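Local coordinates for protein hemoglobin subunit beta (Mustelus griseus, PDB 1GCV) that carries oxygen from the gills to the peripheral tissues as the heme-bearing beta chain of a tetrameric hemoglobin, at residues I11-T14 with F15-T18; K80-A83 with D84-V88. All coordinates share one frame; numbering follows the deposited sequence.

Interaction 1. Residues I11-T14 with F15-T18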
loop_
_atom_site.group_PDB
_atom_site.type_symbol
_atom_site.label_atom_id
_atom_site.label_comp_id
_atom_site.label_asym_id
_atom_site.label_seq_id
_atom_site.Cartn_x
_atom_site.Cartn_y
_atom_site.Cartn_z
ATOM N N ILE B 11 5.464 -2.809 26.013
ATOM C CA ILE B 11 4.260 -3.543 25.647
ATOM C C ILE B 11 3.615 -4.258 26.834
ATOM O O ILE B 11 2.419 -4.110 27.077
ATOM C CB ILE B 11 4.565 -4.566 24.525
ATOM C CG1 ILE B 11 4.709 -3.826 23.192
ATOM C CG2 ILE B 11 3.452 -5.604 24.426
ATOM C CD1 ILE B 11 5.824 -4.333 22.321
ATOM N N SER B 12 4.410 -5.027 27.572
ATOM C CA SER B 12 3.902 -5.767 28.721
ATOM C C SER B 12 3.365 -4.847 29.810
ATOM O O SER B 12 2.321 -5.122 30.399
ATOM C CB SER B 12 4.999 -6.659 29.299
ATOM O OG SER B 12 5.723 -5.969 30.300
ATOM N N LYS B 13 4.076 -3.756 30.079
ATOM C CA LYS B 13 3.644 -2.814 31.102
ATOM C C LYS B 13 2.326 -2.130 30.745
ATOM O O LYS B 13 1.457 -1.970 31.600
ATOM C CB LYS B 13 4.721 -1.756 31.341
ATOM C CG LYS B 13 5.356 -1.830 32.726
ATOM C CD LYS B 13 6.270 -3.049 32.860
ATOM C CE LYS B 13 5.531 -4.254 33.439
ATOM N NZ LYS B 13 6.160 -5.554 33.052
ATOM N N THR B 14 2.177 -1.724 29.485
ATOM C CA THR B 14 0.952 -1.056 29.043
ATOM C C THR B 14 -0.254 -1.975 29.178
ATOM O O THR B 14 -1.351 -1.534 29.519
ATOM C CB THR B 14 1.051 -0.601 27.572
ATOM O OG1 THR B 14 2.127 0.334 27.437
ATOM C CG2 THR B 14 -0.248 0.071 27.123
ATOM N N PHE B 15 -0.049 -3.257 28.913
ATOM C CA PHE B 15 -1.134 -4.215 29.005
ATOM C C PHE B 15 -1.529 -4.538 30.434
ATOM O O PHE B 15 -2.640 -5.002 30.687
ATOM C CB PHE B 15 -0.755 -5.499 28.283
ATOM C CG PHE B 15 -1.330 -5.591 26.921
ATOM C CD1 PHE B 15 -0.620 -5.120 25.827
ATOM C CD2 PHE B 15 -2.608 -6.096 26.733
ATOM C CE1 PHE B 15 -1.180 -5.146 24.566
ATOM C CE2 PHE B 15 -3.174 -6.127 25.480
ATOM C CZ PHE B 15 -2.461 -5.651 24.391
ATOM N N GLN B 16 -0.621 -4.291 31.368
ATOM C CA GLN B 16 -0.884 -4.577 32.769
ATOM C C GLN B 16 -1.331 -3.337 33.545
ATOM O O GLN B 16 -1.940 -3.457 34.606
ATOM C CB GLN B 16 0.368 -5.191 33.410
ATOM C CG GLN B 16 0.759 -4.600 34.757
ATOM C CD GLN B 16 2.258 -4.465 34.926
ATOM O OE1 GLN B 16 2.758 -3.403 35.312
ATOM N NE2 GLN B 16 2.987 -5.540 34.637
ATOM N N GLY B 17 -1.048 -2.151 33.009
ATOM C CA GLY B 17 -1.413 -0.917 33.694
ATOM C C GLY B 17 -2.375 0.022 32.985
ATOM O O GLY B 17 -2.754 1.058 33.539
ATOM N N THR B 18 -2.761 -0.321 31.760
ATOM C CA THR B 18 -3.699 0.500 30.996
ATOM C C THR B 18 -4.943 -0.347 30.731
ATOM O O THR B 18 -4.856 -1.571 30.607
ATOM C CB THR B 18 -3.082 0.974 29.633
ATOM O OG1 THR B 18 -2.094 1.984 29.876
ATOM C CG2 THR B 18 -4.154 1.566 28.716
#
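The last turns of the globin A helix, helix 5-17, join Ile-11 to Phe-15 and Thr-14 to Thr-18, side chains one turn apart. CG2 of Ile-11 and CD1 of Phe-15 make a loose apolar contact at 4.3 Å. The Phe-15 ring also brings an edge to the backbone of the turn before: CD1 lies 3.4 Å from Ile-11 O, with that oxygen near the ring plane. The same oxygen accepts a hydrogen bond from Phe-15 N at 3.2 Å. Ile-11 and Phe-15 are buried, and meet Val-65 of helix 50-66 and side chains of helix 114-132, and so seat the A helix on the E and H helices of the globin fold. At the end of the helix Lys-13 O is shared by two donors: Gly-17 N lies nearly in line with the C=O bond at 2.9 Å, whereas Gln-16 N sits above the carbonyl plane. Thr-18, the first residue to leave helical angles, still donates its N to Thr-14 O (2.9 Å). Thr-14 lies alongside Thr-18, its CG2 swung anti to the backbone N (3.8 Å to Thr-18 OG1), which leaves OG1 turned back to bond Glu-10 O. On the exposed side Lys-13 runs beside Gln-16, its chain bent at chi2 and chi3 so that NZ reaches Ser-12 OG at 2.8 Å.

Interaction 2. Residues K80-A83 with D84-V88. With HEM (protoporphyrin IX containing Fe), chain F.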
loop_
_atom_site.group_PDB
_atom_site.type_symbol
_atom_site.label_atom_id
_atom_site.label_comp_id
_atom_site.label_asym_id
_atom_site.label_seq_id
_atom_site.Cartn_x
_atom_site.Cartn_y
_atom_site.Cartn_z
ATOM N N LYS B 80 -6.438 -19.217 10.968
ATOM C CA LYS B 80 -7.240 -20.102 10.127
ATOM C C LYS B 80 -8.714 -19.788 10.313
ATOM O O LYS B 80 -9.496 -19.885 9.373
ATOM C CB LYS B 80 -6.983 -21.570 10.478
ATOM C CG LYS B 80 -5.585 -22.035 10.143
ATOM C CD LYS B 80 -5.441 -23.530 10.318
ATOM C CE LYS B 80 -4.584 -24.109 9.208
ATOM N NZ LYS B 80 -4.403 -25.577 9.360
ATOM N N LYS B 81 -9.086 -19.410 11.532
ATOM C CA LYS B 81 -10.464 -19.066 11.847
ATOM C C LYS B 81 -10.901 -17.808 11.088
ATOM O O LYS B 81 -12.037 -17.724 10.623
ATOM C CB LYS B 81 -10.616 -18.847 13.355
ATOM C CG LYS B 81 -11.934 -18.206 13.766
ATOM C CD LYS B 81 -12.847 -19.211 14.461
ATOM C CE LYS B 81 -14.316 -18.985 14.107
ATOM N NZ LYS B 81 -15.004 -18.064 15.065
ATOM N N HIS B 82 -10.005 -16.832 10.959
ATOM C CA HIS B 82 -10.337 -15.598 10.243
ATOM C C HIS B 82 -10.391 -15.815 8.733
ATOM O O HIS B 82 -11.205 -15.206 8.040
ATOM C CB HIS B 82 -9.314 -14.500 10.550
ATOM C CG HIS B 82 -9.527 -13.809 11.865
ATOM N ND1 HIS B 82 -9.178 -14.462 13.038
ATOM C CD2 HIS B 82 -10.114 -12.562 12.081
ATOM C CE1 HIS B 82 -9.614 -13.610 13.971
ATOM N NE2 HIS B 82 -10.136 -12.523 13.490
ATOM N N ALA B 83 -9.520 -16.684 8.225
ATOM C CA ALA B 83 -9.463 -16.962 6.794
ATOM C C ALA B 83 -10.567 -17.879 6.290
ATOM O O ALA B 83 -11.272 -17.543 5.343
ATOM C CB ALA B 83 -8.108 -17.554 6.438
ATOM N N ASP B 84 -10.720 -19.034 6.931
ATOM C CA ASP B 84 -11.711 -20.028 6.526
ATOM C C ASP B 84 -13.120 -19.889 7.092
ATOM O O ASP B 84 -14.094 -20.185 6.405
ATOM C CB ASP B 84 -11.190 -21.426 6.854
ATOM C CG ASP B 84 -9.876 -21.730 6.172
ATOM O OD1 ASP B 84 -9.115 -22.571 6.697
ATOM O OD2 ASP B 84 -9.604 -21.126 5.113
ATOM N N ASP B 85 -13.233 -19.447 8.337
ATOM C CA ASP B 85 -14.533 -19.306 8.981
ATOM C C ASP B 85 -15.195 -17.952 8.774
ATOM O O ASP B 85 -16.293 -17.865 8.233
ATOM C CB ASP B 85 -14.393 -19.540 10.485
ATOM C CG ASP B 85 -14.776 -20.939 10.896
ATOM O OD1 ASP B 85 -14.224 -21.898 10.312
ATOM O OD2 ASP B 85 -15.625 -21.073 11.807
ATOM N N LEU B 86 -14.519 -16.901 9.226
ATOM C CA LEU B 86 -15.036 -15.542 9.158
ATOM C C LEU B 86 -14.867 -14.824 7.825
ATOM O O LEU B 86 -15.595 -13.876 7.530
ATOM C CB LEU B 86 -14.391 -14.714 10.271
ATOM C CG LEU B 86 -14.470 -15.409 11.632
ATOM C CD1 LEU B 86 -13.417 -14.871 12.577
ATOM C CD2 LEU B 86 -15.856 -15.196 12.199
ATOM N N HIS B 87 -13.908 -15.273 7.025
ATOM C CA HIS B 87 -13.641 -14.654 5.731
ATOM C C HIS B 87 -13.363 -13.157 5.860
ATOM O O HIS B 87 -13.931 -12.342 5.134
ATOM C CB HIS B 87 -14.816 -14.906 4.787
ATOM C CG HIS B 87 -14.985 -16.348 4.435
ATOM N ND1 HIS B 87 -16.052 -17.100 4.871
ATOM C CD2 HIS B 87 -14.183 -17.195 3.747
ATOM C CE1 HIS B 87 -15.902 -18.349 4.469
ATOM N NE2 HIS B 87 -14.775 -18.434 3.785
ATOM N N VAL B 88 -12.488 -12.806 6.797
ATOM C CA VAL B 88 -12.116 -11.420 7.017
ATOM C C VAL B 88 -10.974 -11.097 6.061
ATOM O O VAL B 88 -10.000 -11.844 5.968
ATOM C CB VAL B 88 -11.650 -11.180 8.483
ATOM C CG1 VAL B 88 -11.155 -9.744 8.660
ATOM C CG2 VAL B 88 -12.798 -11.456 9.438
HETATM C CHA HEM F . -13.365 -13.063 16.088
HETATM C CHB HEM F . -8.901 -11.679 17.429
HETATM C CHC HEM F . -8.997 -8.230 13.994
HETATM C CHD HEM F . -13.415 -9.681 12.599
HETATM C C1A HEM F . -12.142 -12.947 16.757
HETATM C C2A HEM F . -11.758 -13.722 17.916
HETATM C C3A HEM F . -10.516 -13.339 18.280
HETATM C C4A HEM F . -10.128 -12.300 17.368
HETATM C CMA HEM F . -9.660 -13.930 19.390
HETATM C CAA HEM F . -12.566 -14.779 18.619
HETATM C CBA HEM F . -12.274 -16.100 17.957
HETATM C CGA HEM F . -13.405 -17.083 18.123
HETATM O O1A HEM F . -13.140 -18.217 18.570
HETATM O O2A HEM F . -14.561 -16.722 17.806
HETATM C C1B HEM F . -8.513 -10.678 16.567
HETATM C C2B HEM F . -7.258 -9.977 16.711
HETATM C C3B HEM F . -7.290 -8.946 15.785
HETATM C C4B HEM F . -8.564 -9.078 15.032
HETATM C CMB HEM F . -6.125 -10.369 17.677
HETATM C CAB HEM F . -6.329 -7.934 15.678
HETATM C CBB HEM F . -5.680 -7.586 14.474
HETATM C C1C HEM F . -10.209 -8.345 13.278
HETATM C C2C HEM F . -10.683 -7.390 12.262
HETATM C C3C HEM F . -11.893 -7.863 11.826
HETATM C C4C HEM F . -12.194 -9.038 12.629
HETATM C CMC HEM F . -10.029 -6.075 11.829
HETATM C CAC HEM F . -12.670 -7.399 10.753
HETATM C CBC HEM F . -12.976 -6.051 10.508
HETATM C C1D HEM F . -13.754 -10.742 13.411
HETATM C C2D HEM F . -15.060 -11.353 13.388
HETATM C C3D HEM F . -15.068 -12.271 14.384
HETATM C C4D HEM F . -13.740 -12.278 14.980
HETATM C CMD HEM F . -16.178 -11.061 12.398
HETATM C CAD HEM F . -16.256 -13.115 14.834
HETATM C CBD HEM F . -17.355 -12.252 15.427
HETATM C CGD HEM F . -18.085 -12.934 16.564
HETATM O O1D HEM F . -18.680 -12.210 17.396
HETATM O O2D HEM F . -18.065 -14.185 16.623
HETATM N NA HEM F . -11.116 -12.077 16.395
HETATM N NB HEM F . -9.298 -10.164 15.512
HETATM N NC HEM F . -11.149 -9.367 13.493
HETATM N ND HEM F . -12.929 -11.323 14.368
HETATM FE FE HEM F . -11.013 -10.909 14.776
#
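The proximal side of the heme pocket is built here, where His-82 and Leu-86 meet at the end of the globin F helix. His-82 NE2 binds the heme iron at 2.2 Å, and CD1 of Leu-86 lies over the middle of one imidazole face, a CH-pi contact 4.0 Å from the centroid and 6° off the ring normal. ND1, at the ring's edge, donates to Leu-78 O; the iron, that oxygen and the Leu-86 methyl together would restrain the turn of the imidazole. CD2 of Leu-86 stands 3.4 Å from HEM CAD, the first carbon of a propionate, while Val-88 sets CG1 3.5 Å from the vinyl carbon HEM CAC. Lys-81 starts with CG anti to the backbone N (chi1 168°), then bends along its length until NZ hydrogen-bonds the propionate oxygen HEM O2A at 3.1 Å. On the way its CG passes 3.8 Å from Leu-86 CD1, and Asp-85 OD2 stays 4.5 Å from NZ, too far for a salt bridge. Were the lysine replaced by an alanine, the propionate would probably lose this ammonium partner and Leu-86 one flank of cover. The helix widens into a pi-type turn as it ends, Leu-86 N bonding Lys-81 O. His-87 then breaks it with positive phi, and Val-88 N returns to His-82 O at 3.0 Å.

In the fold
Interaction 1, on helix 5-17, and interaction 2, at the end of helix 76-86, lie on opposite sides of the chain's centre, their centres 29 Å apart and their nearest atoms about 15 Å apart. Only the second belongs to the heme site, giving four of the 17 pocket residues, including the proximal ligand; the side chain of His-82 is about 6 Å from that of the distal His-53. Interaction 1 stands back from it, the Phe-15 side chain about 9 Å from a heme. Helix 50-66 is common ground: it carries His-53, and further along it Leu-61 and Val-65 meet the side chain of Phe-15.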